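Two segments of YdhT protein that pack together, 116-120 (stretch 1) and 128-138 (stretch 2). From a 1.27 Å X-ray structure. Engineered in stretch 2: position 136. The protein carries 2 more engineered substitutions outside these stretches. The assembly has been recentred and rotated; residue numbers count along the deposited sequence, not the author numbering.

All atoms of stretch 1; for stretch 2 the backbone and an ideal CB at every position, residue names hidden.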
# COMPACT_ATOMS: atom_id res chain seq x y z
N ALA A 116 11.35 -10.83 2.87
CA ALA A 116 11.99 -12.14 2.85
C ALA A 116 11.24 -13.07 3.80
O ALA A 116 10.52 -12.62 4.70
CB ALA A 116 13.46 -12.02 3.24
N ASN A 117 11.44 -14.37 3.59
CA ASN A 117 10.67 -15.41 4.24
C ASN A 117 11.42 -15.95 5.44
O ASN A 117 12.42 -16.65 5.29
CB ASN A 117 10.46 -16.53 3.21
CG ASN A 117 9.58 -17.64 3.70
OD1 ASN A 117 9.33 -17.81 4.89
ND2 ASN A 117 9.10 -18.45 2.74
N PRO A 118 10.93 -15.64 6.65
CA PRO A 118 11.67 -16.04 7.86
C PRO A 118 11.60 -17.53 8.18
O PRO A 118 12.21 -17.97 9.15
CB PRO A 118 11.04 -15.18 8.95
CG PRO A 118 9.65 -14.94 8.49
CD PRO A 118 9.69 -14.90 6.99
N ALA A 119 10.89 -18.32 7.37
CA ALA A 119 11.01 -19.78 7.48
C ALA A 119 12.37 -20.25 6.97
O ALA A 119 12.76 -21.40 7.21
CB ALA A 119 9.87 -20.48 6.73
N PHE A 120 13.08 -19.37 6.27
CA PHE A 120 14.38 -19.65 5.68
C PHE A 120 15.44 -18.71 6.23
O PHE A 120 15.12 -17.70 6.86
CB PHE A 120 14.31 -19.48 4.15
CG PHE A 120 13.46 -20.50 3.47
CD1 PHE A 120 14.03 -21.67 2.96
CD2 PHE A 120 12.09 -20.31 3.32
CE1 PHE A 120 13.25 -22.63 2.31
CE2 PHE A 120 11.29 -21.26 2.69
CZ PHE A 120 11.88 -22.42 2.18
N UNK A 128 6.36 -21.00 -0.82
CA UNK A 128 5.26 -21.22 0.12
C UNK A 128 5.70 -22.04 1.32
O UNK A 128 6.68 -22.80 1.23
CB UNK A 128 4.09 -21.92 -0.58
N UNK A 129 4.97 -21.88 2.42
CA UNK A 129 5.29 -22.55 3.66
C UNK A 129 4.06 -23.22 4.22
O UNK A 129 2.93 -22.89 3.87
CB UNK A 129 5.88 -21.57 4.68
N UNK A 130 4.29 -24.20 5.10
CA UNK A 130 3.19 -24.91 5.71
C UNK A 130 2.66 -24.12 6.90
O UNK A 130 3.31 -23.19 7.40
CB UNK A 130 3.62 -26.31 6.14
N UNK A 131 1.48 -24.50 7.37
CA UNK A 131 0.92 -23.87 8.57
C UNK A 131 1.80 -24.08 9.80
O UNK A 131 1.90 -23.18 10.64
CB UNK A 131 -0.48 -24.42 8.84
N UNK A 132 2.46 -25.23 9.90
CA UNK A 132 3.38 -25.46 11.02
C UNK A 132 4.56 -24.49 10.98
O UNK A 132 4.98 -23.97 12.02
CB UNK A 132 3.89 -26.90 11.00
N UNK A 133 5.10 -24.23 9.78
CA UNK A 133 6.17 -23.24 9.63
C UNK A 133 5.68 -21.83 9.96
O UNK A 133 6.38 -21.05 10.62
CB UNK A 133 6.73 -23.28 8.21
N UNK A 134 4.48 -21.51 9.49
CA UNK A 134 3.87 -20.20 9.73
C UNK A 134 3.66 -19.97 11.24
O UNK A 134 3.92 -18.88 11.76
CB UNK A 134 2.54 -20.09 8.98
N UNK A 135 3.24 -21.01 11.96
CA UNK A 135 3.08 -20.91 13.41
C UNK A 135 4.39 -20.56 14.09
O UNK A 135 4.40 -19.79 15.06
CB UNK A 135 2.53 -22.22 13.98
N UNK A 136 5.50 -21.12 13.62
CA UNK A 136 6.81 -20.82 14.19
C UNK A 136 7.18 -19.35 14.01
O UNK A 136 7.73 -18.72 14.92
CB UNK A 136 7.88 -21.71 13.55
N UNK A 137 6.87 -18.80 12.84
CA UNK A 137 7.14 -17.39 12.54
C UNK A 137 6.43 -16.46 13.53
O UNK A 137 6.96 -15.41 13.89
CB UNK A 137 6.70 -17.06 11.11
N UNK A 138 5.25 -16.86 13.98
CA UNK A 138 4.44 -16.07 14.91
C UNK A 138 4.97 -16.09 16.33
O UNK A 138 4.61 -15.23 17.15
CB UNK A 138 3.00 -16.58 14.90

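Stretch 1 presents a type I beta turn from Asn117 to Phe120, closed by Phe120 N to Asn117 O (3.0 Å) and braced by Ala119 N donating to Asn117 OD1 (3.0 Å). Its visible surface is largely apolar: the Pro118 ring, the Ala119 methyl and the Phe120 ring, with the Asn117 amide between them.

Position 128 points its CA-to-CB bond away, and no atom of stretch 1 lies within 5.5 Å of the ideal CB. Many residues would fit; phi of -73° also permits proline, and Pro128 is deposited.

At 129 the bond points toward the turn, and the ideal CB lies 4.6 Å from Ala119 CB and 4.9 Å from Asn117 ND2. The extended backbone (-130/160) is congenial to beta-branched residues, and a medium aliphatic chain such as valine, isoleucine or leucine would suit the methyl and ring nearby. The residue is Ile129, chi1 p. Its CG2 packs 3.7 Å from Ala119 CB and 4.3 Å from Phe120 CE2, meeting that ring obliquely, and approaches Asn117 ND2 to 3.5 Å, a contact without a hydrogen bond.

Position 130 is out of reach of stretch 1. It immediately precedes a helix, with phi/psi of -83/165, so serine, threonine, aspartate or asparagine would be apt. Thr130 caps it: the backbone N of 133 donates to Thr130 OG1 at 3.1 Å.

Positions 131 and 132 have helical angles and no neighbour in stretch 1; polar residues are among many possibilities, and Asn131 and Asp132 occupy them.

At 133 the bond points toward Ala119, whose CB is 4.5 Å from the ideal CB. A side chain with an aliphatic stem would be suitable, whether apolar or polar at its tip. Gln133 (chi1 m, chi2 t) runs alongside the methyl, with NE2 4.2 Å from Ala119 CB, while its OE1 accepts from Thr130 N at 2.9 Å. With the cap, this makes a reciprocal pair at the helix start.

Position 134 points away, leaving its choice undetermined by stretch 1; it is Tyr134. Positions 135 and 136 are out of reach, and flexible polar chains are plausible: Lys135, then the engineered Lys136.

At 137, one helical turn beyond 133, the bond again points toward the turn, with the ideal CB 4.5 Å from Pro118 CG. Leucine, isoleucine or methionine could cover this apolar patch. Ile137, chi1 m and chi2 t, places CD1 3.7 Å from Pro118 CG, 4.2 Å from Ala119 CB and 3.9 Å from Ala119 N.

Position 138 is out of reach and unconstrained here; it is Leu138.

Stretch 2, residues 128-138: PITNDQYKKIL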
# COMPACT_ATOMS: atom_id res chain seq x y z
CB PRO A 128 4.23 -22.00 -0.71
CG PRO A 128 5.05 -22.70 -1.74
CD PRO A 128 6.21 -21.79 -2.05
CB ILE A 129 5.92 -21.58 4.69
CG1 ILE A 129 4.95 -20.44 5.06
CG2 ILE A 129 7.25 -21.06 4.14
CD1 ILE A 129 5.45 -19.58 6.23
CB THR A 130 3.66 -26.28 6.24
OG1 THR A 130 4.60 -26.05 7.30
CG2 THR A 130 4.31 -27.14 5.13
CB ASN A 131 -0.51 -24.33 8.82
CG ASN A 131 -1.49 -23.72 7.83
OD1 ASN A 131 -1.24 -22.66 7.26
ND2 ASN A 131 -2.62 -24.39 7.64
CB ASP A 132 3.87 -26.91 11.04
CG ASP A 132 2.83 -27.90 11.58
OD1 ASP A 132 1.78 -27.49 12.11
OD2 ASP A 132 3.09 -29.12 11.47
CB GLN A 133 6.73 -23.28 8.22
CG GLN A 133 7.58 -24.51 7.93
CD GLN A 133 7.98 -24.57 6.47
OE1 GLN A 133 7.14 -24.53 5.57
NE2 GLN A 133 9.28 -24.66 6.24
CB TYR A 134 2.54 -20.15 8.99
CG TYR A 134 2.04 -18.80 8.50
CD1 TYR A 134 1.87 -18.58 7.13
CD2 TYR A 134 1.67 -17.79 9.38
CE1 TYR A 134 1.34 -17.39 6.65
CE2 TYR A 134 1.14 -16.59 8.91
CZ TYR A 134 0.99 -16.40 7.54
OH TYR A 134 0.47 -15.21 7.09
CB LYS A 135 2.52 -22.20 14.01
CG LYS A 135 1.05 -22.42 13.75
CD LYS A 135 0.61 -23.83 14.14
CE LYS A 135 -0.90 -23.93 14.17
NZ LYS A 135 -1.47 -23.27 15.38
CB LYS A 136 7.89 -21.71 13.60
CG LYS A 136 7.74 -23.18 13.98
CD LYS A 136 8.82 -24.04 13.35
CE LYS A 136 8.75 -25.48 13.84
NZ LYS A 136 9.85 -26.28 13.26
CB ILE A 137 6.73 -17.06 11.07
CG1 ILE A 137 7.64 -17.82 10.10
CG2 ILE A 137 6.73 -15.53 10.83
CD1 ILE A 137 7.23 -17.74 8.62
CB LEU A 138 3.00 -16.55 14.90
CG LEU A 138 2.26 -16.25 13.60
CD1 LEU A 138 0.96 -17.00 13.55
CD2 LEU A 138 2.01 -14.76 13.48
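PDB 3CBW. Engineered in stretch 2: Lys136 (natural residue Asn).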